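Local coordinates for extracellular solute-binding protein (Bordetella parapertussis, PDB 3PU5) that probably binds a small solute, perhaps a polyamine-like compound, outside the cytoplasmic membrane and delivers it to an uptake transporter, at residues 147-152 with 317-322; 165-170 with 181-186. All blocks are in the same frame, centred on the assembly; numbering follows the deposited sequence.

Contact 1 (147-152 with 317-322); sequences FNNLSS and DLWNKR
An indole from a helix near the C-terminus meets the end of a β-strand here, in a buried, largely apolar contact. W319, on helix 305-322, reaches across to the end of strand 145-148 and the turn that follows it. No hydrogen bond joins the two segments. L150 makes the main touch. Its CB sits over one face of the indole, 3.5 Å from the centroid of the W319 six-membered ring and only 11° off the ring normal. This is a CH-pi contact. The CD2 branch of L150 extends the cover back toward the helix, 3.9 Å from W319 CB. The two side chains run past each other in opposite directions. W319 holds CG anti to its backbone N (chi1 179°), which carries the indole out from the helix, with its six-membered ring foremost. That leading end meets backbone as well as side chains. W319 CH2 lies 3.5 Å from N148 O and 3.5 Å from L150 N. At the ring edge, F147 CD1 is 4.5 Å from W319 CH2, a looser apolar touch. N149 comes at about a right angle, with its ND2 3.7 Å from W319 CZ2. Its amide plane is turned 66° from the indole. F191 of strand 188-192 adds an edge-to-face ring contact to W319. That strand pairs in parallel with 145-148 through backbone hydrogen bonds. L181 of helix 174-184 and L160 of helix 156-167 also touch the indole, while L150 packs against M312, L315 and L316 of helix 305-322.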
ATOM      1  N   PHE A 147      11.043 -12.420  -7.448  1.00  9.67           N
ATOM      2  CA  PHE A 147      10.694 -11.038  -7.779  1.00  7.46           C
ATOM      3  C   PHE A 147       9.218 -10.930  -8.172  1.00  9.50           C
ATOM      4  O   PHE A 147       8.649 -11.882  -8.686  1.00  9.34           O
ATOM      5  CB  PHE A 147      11.575 -10.522  -8.928  1.00  9.35           C
ATOM      6  CG  PHE A 147      11.494  -9.032  -9.133  1.00  9.43           C
ATOM      7  CD1 PHE A 147      10.534  -8.487  -9.972  1.00  9.74           C
ATOM      8  CD2 PHE A 147      12.369  -8.172  -8.465  1.00 11.40           C
ATOM      9  CE1 PHE A 147      10.440  -7.108 -10.148  1.00 10.33           C
ATOM     10  CE2 PHE A 147      12.286  -6.788  -8.638  1.00  8.77           C
ATOM     11  CZ  PHE A 147      11.322  -6.258  -9.485  1.00  9.87           C
ATOM     12  N   ASN A 148       8.606  -9.774  -7.922  1.00  8.69           N
ATOM     13  CA  ASN A 148       7.191  -9.552  -8.245  1.00  8.90           C
ATOM     14  C   ASN A 148       6.887  -9.763  -9.733  1.00  9.83           C
ATOM     15  O   ASN A 148       7.535  -9.155 -10.591  1.00  9.43           O
ATOM     16  CB  ASN A 148       6.769  -8.109  -7.902  1.00  9.49           C
ATOM     17  CG  ASN A 148       7.257  -7.638  -6.539  1.00  9.27           C
ATOM     18  OD1 ASN A 148       6.474  -7.102  -5.744  1.00 11.14           O
ATOM     19  ND2 ASN A 148       8.553  -7.786  -6.279  1.00  8.92           N
ATOM     20  N   ASN A 149       5.898 -10.592 -10.048  1.00  9.24           N
ATOM     21  CA  ASN A 149       5.445 -10.682 -11.434  1.00 11.08           C
ATOM     22  C   ASN A 149       4.694  -9.420 -11.831  1.00 11.68           C
ATOM     23  O   ASN A 149       3.714  -9.064 -11.177  1.00 10.63           O
ATOM     24  CB  ASN A 149       4.545 -11.894 -11.656  1.00 10.47           C
ATOM     25  CG  ASN A 149       4.184 -12.077 -13.123  1.00 13.58           C
ATOM     26  OD1 ASN A 149       3.028 -12.285 -13.472  1.00 15.61           O
ATOM     27  ND2 ASN A 149       5.178 -11.974 -13.985  1.00 13.59           N
ATOM     28  N   LEU A 150       5.143  -8.748 -12.892  1.00 10.76           N
ATOM     29  CA  LEU A 150       4.510  -7.488 -13.309  1.00 13.28           C
ATOM     30  C   LEU A 150       2.994  -7.614 -13.531  1.00 15.12           C
ATOM     31  O   LEU A 150       2.216  -6.777 -13.070  1.00 16.18           O
ATOM     32  CB  LEU A 150       5.193  -6.890 -14.549  1.00 13.86           C
ATOM     33  CG  LEU A 150       4.659  -5.500 -14.913  1.00 16.64           C
ATOM     34  CD1 LEU A 150       4.694  -4.599 -13.690  1.00 15.73           C
ATOM     35  CD2 LEU A 150       5.409  -4.858 -16.074  1.00 13.99           C
ATOM     36  N   SER A 151       2.573  -8.677 -14.206  1.00 13.40           N
ATOM     37  CA  SER A 151       1.165  -8.859 -14.561  1.00 16.74           C
ATOM     38  C   SER A 151       0.242  -9.286 -13.423  1.00 15.97           C
ATOM     39  O   SER A 151      -0.943  -9.516 -13.654  1.00 15.14           O
ATOM     40  CB  SER A 151       1.041  -9.902 -15.677  1.00 19.01           C
ATOM     41  OG  SER A 151       1.847  -9.538 -16.780  1.00 29.59           O
ATOM     42  N   SER A 152       0.755  -9.403 -12.203  1.00 13.09           N
ATOM     43  CA  SER A 152      -0.038 -10.030 -11.153  1.00 13.41           C
ATOM     44  C   SER A 152      -0.632  -9.080 -10.110  1.00 12.91           C
ATOM     45  O   SER A 152      -1.216  -9.523  -9.122  1.00 13.19           O
ATOM     46  CB  SER A 152       0.769 -11.140 -10.476  1.00 13.95           C
ATOM     47  OG  SER A 152       1.025 -12.194 -11.388  1.00 15.88           O
ATOM     48  N   ASP A 317       4.945  -4.046 -22.218  1.00 22.58           N
ATOM     49  CA  ASP A 317       5.562  -4.326 -23.513  1.00 25.24           C
ATOM     50  C   ASP A 317       7.055  -4.628 -23.359  1.00 24.59           C
ATOM     51  O   ASP A 317       7.541  -5.653 -23.838  1.00 25.38           O
ATOM     52  CB  ASP A 317       5.376  -3.140 -24.465  1.00 23.67           C
ATOM     53  CG  ASP A 317       3.969  -3.066 -25.046  1.00 31.11           C
ATOM     54  OD1 ASP A 317       3.211  -4.058 -24.925  1.00 33.37           O
ATOM     55  OD2 ASP A 317       3.621  -2.017 -25.638  1.00 35.78           O
ATOM     56  N   LEU A 318       7.776  -3.728 -22.694  1.00 23.78           N
ATOM     57  CA  LEU A 318       9.208  -3.910 -22.440  1.00 23.69           C
ATOM     58  C   LEU A 318       9.469  -5.189 -21.654  1.00 24.51           C
ATOM     59  O   LEU A 318      10.418  -5.927 -21.942  1.00 25.92           O
ATOM     60  CB  LEU A 318       9.773  -2.722 -21.667  1.00 24.14           C
ATOM     61  CG  LEU A 318      10.194  -1.491 -22.463  1.00 26.91           C
ATOM     62  CD1 LEU A 318      10.913  -0.527 -21.546  1.00 26.47           C
ATOM     63  CD2 LEU A 318      11.092  -1.887 -23.631  1.00 30.26           C
ATOM     64  N   TRP A 319       8.628  -5.437 -20.655  1.00 20.16           N
ATOM     65  CA  TRP A 319       8.709  -6.658 -19.862  1.00 22.56           C
ATOM     66  C   TRP A 319       8.593  -7.874 -20.782  1.00 26.12           C
ATOM     67  O   TRP A 319       9.475  -8.727 -20.805  1.00 25.34           O
ATOM     68  CB  TRP A 319       7.616  -6.667 -18.787  1.00 19.01           C
ATOM     69  CG  TRP A 319       7.553  -7.892 -17.901  1.00 20.18           C
ATOM     70  CD1 TRP A 319       7.052  -9.120 -18.235  1.00 24.81           C
ATOM     71  CD2 TRP A 319       7.958  -7.989 -16.524  1.00 17.87           C
ATOM     72  NE1 TRP A 319       7.139  -9.977 -17.165  1.00 23.37           N
ATOM     73  CE2 TRP A 319       7.689  -9.309 -16.101  1.00 20.37           C
ATOM     74  CE3 TRP A 319       8.534  -7.096 -15.616  1.00 16.82           C
ATOM     75  CZ2 TRP A 319       7.969  -9.756 -14.803  1.00 16.58           C
ATOM     76  CZ3 TRP A 319       8.811  -7.539 -14.328  1.00 17.28           C
ATOM     77  CH2 TRP A 319       8.526  -8.855 -13.934  1.00 15.92           C
ATOM     78  N   ASN A 320       7.516  -7.943 -21.556  1.00 28.66           N
ATOM     79  CA  ASN A 320       7.286  -9.097 -22.423  1.00 27.90           C
ATOM     80  C   ASN A 320       8.419  -9.273 -23.426  1.00 27.86           C
ATOM     81  O   ASN A 320       8.614 -10.351 -23.977  1.00 30.47           O
ATOM     82  CB  ASN A 320       5.937  -8.976 -23.139  1.00 26.91           C
ATOM     83  CG  ASN A 320       4.759  -9.072 -22.183  1.00 31.30           C
ATOM     84  OD1 ASN A 320       4.845  -9.715 -21.135  1.00 32.12           O
ATOM     85  ND2 ASN A 320       3.650  -8.429 -22.540  1.00 31.74           N
ATOM     86  N   LYS A 321       9.188  -8.213 -23.627  1.00 27.48           N
ATOM     87  CA  LYS A 321      10.223  -8.210 -24.646  1.00 26.84           C
ATOM     88  C   LYS A 321      11.591  -8.663 -24.131  1.00 33.43           C
ATOM     89  O   LYS A 321      12.283  -9.459 -24.782  1.00 29.66           O
ATOM     90  CB  LYS A 321      10.336  -6.808 -25.239  1.00 28.04           C
ATOM     91  CG  LYS A 321      10.738  -6.794 -26.691  1.00 29.56           C
ATOM     92  CD  LYS A 321       9.904  -5.794 -27.463  1.00 28.74           C
ATOM     93  CE  LYS A 321      10.140  -4.383 -26.965  1.00 31.91           C
ATOM     94  NZ  LYS A 321       9.597  -3.373 -27.926  1.00 34.14           N
ATOM     95  N   ARG A 322      11.912  -8.146 -22.958  1.00 26.86           N
ATOM     96  CA  ARG A 322      13.114  -8.408 -22.300  1.00 29.63           C
ATOM     97  C   ARG A 322      13.092  -9.298 -21.048  1.00 29.69           C
ATOM     98  O   ARG A 322      14.123  -9.714 -20.669  1.00 35.50           O
ATOM     99  CB  ARG A 322      13.828  -7.110 -22.104  1.00 30.44           C
ATOM    100  CG  ARG A 322      13.945  -6.393 -23.394  1.00 32.65           C
ATOM    101  CD  ARG A 322      13.967  -4.959 -23.237  1.00 33.07           C
ATOM    102  NE  ARG A 322      15.099  -4.624 -22.426  1.00 38.51           N
ATOM    103  CZ  ARG A 322      15.903  -3.580 -22.569  1.00 40.16           C
ATOM    104  NH1 ARG A 322      15.697  -2.693 -23.529  1.00 41.74           N
ATOM    105  NH2 ARG A 322      16.906  -3.418 -21.715  1.00 31.96           N
TER

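Contact 2 (165-170 with 181-186); sequences KIYGSG and LERMKP
Y167 and R183 meet crosswise, a phenol ring against a guanidinium group, between the ends of two successive helices. Y167 is the last residue of helix 156-167. R183 lies near the end of helix 174-184. The two side chains meet nearly perpendicular, and the ring and guanidinium planes are 72° apart. The groups are therefore far from a parallel stack. The touch is made by one nitrogen. R183 NH1 lies 4.0 Å from Y167 CE1 and 4.2 Å from Y167 CZ, beside the hydroxyl-bearing end of the ring. It approaches obliquely. Both residues direct their CB toward the other segment, although the backbones stay well apart, with the CA atoms of Y167 and L181 10.9 Å from each other. The two long side chains of Y167 and R183 bridge the separation between the helices together. The arginine chain is extended at chi2 and then bends at chi3 (64°), which turns the guanidinium toward the phenol. With CG anti to the carbonyl carbon (chi1 -70°), the Y167 ring points out from the helix end toward R183. The CG2 methyl of its own neighbour I166 covers part of one ring face, 3.8 Å above the plane. The helical backbone is broken at G168, directly after Y167. Both polar ends go to E134 of helix 129-138: R183 NH2 makes a salt bridge with E134 OE1, and Y167 OH is hydrogen-bonded to E134 OE2. One carboxylate thus holds both groups, one on each oxygen. The direct touch is small, burying 53 Å² at the surface, and no hydrogen bond crosses it. Its chemistry implies that the shared acid, more than any attraction between ring and guanidinium, probably sets how Y167 and R183 face each other.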
ATOM      1  N   LYS A 165      14.477   4.985 -10.671  1.00 13.37           N
ATOM      2  CA  LYS A 165      14.991   6.140  -9.935  1.00 14.41           C
ATOM      3  C   LYS A 165      16.464   5.970  -9.537  1.00 16.80           C
ATOM      4  O   LYS A 165      17.257   6.899  -9.658  1.00 14.34           O
ATOM      5  CB  LYS A 165      14.145   6.394  -8.692  1.00 15.30           C
ATOM      6  CG  LYS A 165      14.510   7.661  -7.925  1.00 19.88           C
ATOM      7  CD  LYS A 165      13.540   7.863  -6.764  1.00 25.59           C
ATOM      8  CE  LYS A 165      14.118   8.744  -5.657  1.00 32.61           C
ATOM      9  NZ  LYS A 165      13.247   8.727  -4.435  1.00 27.02           N
ATOM     10  N   ILE A 166      16.822   4.781  -9.063  1.00 13.36           N
ATOM     11  CA  ILE A 166      18.193   4.527  -8.619  1.00 16.72           C
ATOM     12  C   ILE A 166      19.178   4.461  -9.788  1.00 14.81           C
ATOM     13  O   ILE A 166      20.263   5.043  -9.731  1.00 17.01           O
ATOM     14  CB  ILE A 166      18.285   3.227  -7.797  1.00 13.84           C
ATOM     15  CG1 ILE A 166      17.492   3.366  -6.494  1.00 13.86           C
ATOM     16  CG2 ILE A 166      19.747   2.872  -7.518  1.00 18.60           C
ATOM     17  CD1 ILE A 166      17.134   2.018  -5.846  1.00 12.60           C
ATOM     18  N   TYR A 167      18.784   3.769 -10.847  1.00 13.63           N
ATOM     19  CA  TYR A 167      19.665   3.515 -11.984  1.00 14.50           C
ATOM     20  C   TYR A 167      19.388   4.375 -13.220  1.00 16.16           C
ATOM     21  O   TYR A 167      20.151   4.335 -14.187  1.00 14.30           O
ATOM     22  CB  TYR A 167      19.594   2.036 -12.376  1.00 13.07           C
ATOM     23  CG  TYR A 167      20.230   1.105 -11.367  1.00 15.77           C
ATOM     24  CD1 TYR A 167      21.616   0.953 -11.308  1.00 17.22           C
ATOM     25  CD2 TYR A 167      19.450   0.382 -10.470  1.00 12.76           C
ATOM     26  CE1 TYR A 167      22.204   0.102 -10.384  1.00 16.12           C
ATOM     27  CE2 TYR A 167      20.026  -0.464  -9.546  1.00 14.11           C
ATOM     28  CZ  TYR A 167      21.401  -0.605  -9.509  1.00 13.76           C
ATOM     29  OH  TYR A 167      21.969  -1.451  -8.594  1.00 12.64           O
ATOM     30  N   GLY A 168      18.296   5.134 -13.198  1.00 15.54           N
ATOM     31  CA  GLY A 168      17.906   5.933 -14.343  1.00 14.19           C
ATOM     32  C   GLY A 168      17.545   7.356 -13.960  1.00 15.78           C
ATOM     33  O   GLY A 168      18.052   7.895 -12.981  1.00 15.65           O
ATOM     34  N   SER A 169      16.647   7.958 -14.729  1.00 15.59           N
ATOM     35  CA  SER A 169      16.294   9.362 -14.559  1.00 16.19           C
ATOM     36  C   SER A 169      15.100   9.587 -13.634  1.00 19.55           C
ATOM     37  O   SER A 169      14.697  10.728 -13.416  1.00 18.07           O
ATOM     38  CB  SER A 169      15.998   9.995 -15.917  1.00 17.86           C
ATOM     39  OG  SER A 169      14.901   9.352 -16.541  1.00 19.98           O
ATOM     40  N   GLY A 170      14.528   8.508 -13.103  1.00 16.60           N
ATOM     41  CA  GLY A 170      13.425   8.628 -12.164  1.00 16.59           C
ATOM     42  C   GLY A 170      12.398   7.522 -12.281  1.00 15.79           C
ATOM     43  O   GLY A 170      12.594   6.569 -13.027  1.00 14.28           O
ATOM     44  N   LEU A 181      16.301  -5.127 -14.082  1.00 12.61           N
ATOM     45  CA  LEU A 181      15.750  -6.455 -13.841  1.00 13.13           C
ATOM     46  C   LEU A 181      16.329  -7.472 -14.817  1.00 13.93           C
ATOM     47  O   LEU A 181      16.547  -8.644 -14.475  1.00 11.81           O
ATOM     48  CB  LEU A 181      14.224  -6.423 -13.942  1.00 12.07           C
ATOM     49  CG  LEU A 181      13.505  -7.745 -13.677  1.00 13.57           C
ATOM     50  CD1 LEU A 181      13.759  -8.220 -12.242  1.00 10.79           C
ATOM     51  CD2 LEU A 181      12.019  -7.570 -13.938  1.00 12.28           C
ATOM     52  N   GLU A 182      16.595  -7.016 -16.034  1.00 13.44           N
ATOM     53  CA  GLU A 182      17.163  -7.889 -17.051  1.00 16.96           C
ATOM     54  C   GLU A 182      18.537  -8.395 -16.610  1.00 13.71           C
ATOM     55  O   GLU A 182      18.906  -9.524 -16.907  1.00 14.53           O
ATOM     56  CB  GLU A 182      17.259  -7.162 -18.393  1.00 16.44           C
ATOM     57  CG  GLU A 182      17.685  -8.057 -19.532  1.00 23.84           C
ATOM     58  CD  GLU A 182      17.512  -7.398 -20.888  1.00 30.90           C
ATOM     59  OE1 GLU A 182      17.504  -6.150 -20.951  1.00 31.06           O
ATOM     60  OE2 GLU A 182      17.382  -8.131 -21.889  1.00 39.48           O
ATOM     61  N   ARG A 183      19.281  -7.552 -15.901  1.00 14.04           N
ATOM     62  CA  ARG A 183      20.571  -7.941 -15.317  1.00 14.70           C
ATOM     63  C   ARG A 183      20.399  -9.029 -14.254  1.00 13.28           C
ATOM     64  O   ARG A 183      21.262  -9.892 -14.071  1.00 12.79           O
ATOM     65  CB  ARG A 183      21.259  -6.717 -14.689  1.00 16.95           C
ATOM     66  CG  ARG A 183      21.721  -5.643 -15.696  1.00 15.85           C
ATOM     67  CD  ARG A 183      22.185  -4.379 -14.978  1.00 18.45           C
ATOM     68  NE  ARG A 183      23.356  -4.656 -14.158  1.00 21.22           N
ATOM     69  CZ  ARG A 183      23.585  -4.121 -12.965  1.00 17.86           C
ATOM     70  NH1 ARG A 183      22.717  -3.269 -12.424  1.00 16.87           N
ATOM     71  NH2 ARG A 183      24.687  -4.453 -12.308  1.00 21.41           N
HETATM   72  N   MSE A 184      19.274  -8.989 -13.549  1.00 14.39           N
HETATM   73  CA  MSE A 184      19.033  -9.918 -12.448  1.00 12.56           C
HETATM   74  C   MSE A 184      18.391 -11.212 -12.924  1.00 12.68           C
HETATM   75  O   MSE A 184      18.458 -12.238 -12.237  1.00 10.68           O
HETATM   76  CB  MSE A 184      18.128  -9.275 -11.397  1.00 13.39           C
HETATM   77  CG  MSE A 184      18.655  -7.970 -10.826  1.00 12.00           C
HETATM   78 SE   MSE A 184      17.238  -7.079  -9.790  1.00 22.87          SE
HETATM   79  CE  MSE A 184      16.888  -8.479  -8.493  1.00 11.60           C
ATOM     80  N   LYS A 185      17.776 -11.156 -14.103  1.00 12.84           N
ATOM     81  CA  LYS A 185      16.935 -12.249 -14.603  1.00 13.64           C
ATOM     82  C   LYS A 185      17.518 -13.675 -14.487  1.00 13.74           C
ATOM     83  O   LYS A 185      16.793 -14.609 -14.147  1.00 10.39           O
ATOM     84  CB  LYS A 185      16.474 -11.969 -16.045  1.00 15.22           C
ATOM     85  CG  LYS A 185      15.438 -12.968 -16.549  1.00 21.29           C
ATOM     86  CD  LYS A 185      14.888 -12.608 -17.925  1.00 24.91           C
ATOM     87  CE  LYS A 185      15.959 -12.687 -19.002  1.00 30.55           C
ATOM     88  NZ  LYS A 185      15.390 -12.388 -20.351  1.00 34.65           N
ATOM     89  N   PRO A 186      18.821 -13.850 -14.778  1.00 10.92           N
ATOM     90  CA  PRO A 186      19.414 -15.194 -14.708  1.00 12.85           C
ATOM     91  C   PRO A 186      19.346 -15.828 -13.323  1.00 13.78           C
ATOM     92  O   PRO A 186      19.404 -17.057 -13.212  1.00 12.77           O
ATOM     93  CB  PRO A 186      20.886 -14.948 -15.072  1.00 13.40           C
ATOM     94  CG  PRO A 186      20.874 -13.695 -15.879  1.00 15.62           C
ATOM     95  CD  PRO A 186      19.764 -12.854 -15.306  1.00 12.88           C
TER

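Contacts 1 and 2 lie on the same side of the chain's centre, with their own centres about 13 Å apart. Contact 2 falls within the chain span that contact 1 brings together. Helix 174-184 joins them. On its buried side L181 CD2 packs a tight 3.2 Å from W319 CZ3, and L181 CD1 lies 3.9 Å from F147 CG. Polar ties run beside this packing: R322 NH2 forms a 2.9 Å salt bridge with E182 OE1, and K185 NZ probably hydrogen-bonds R322 O at 3.0 Å. The end of helix 305-322 is thus fixed to helix 174-184. No ligand site is identified at either contact.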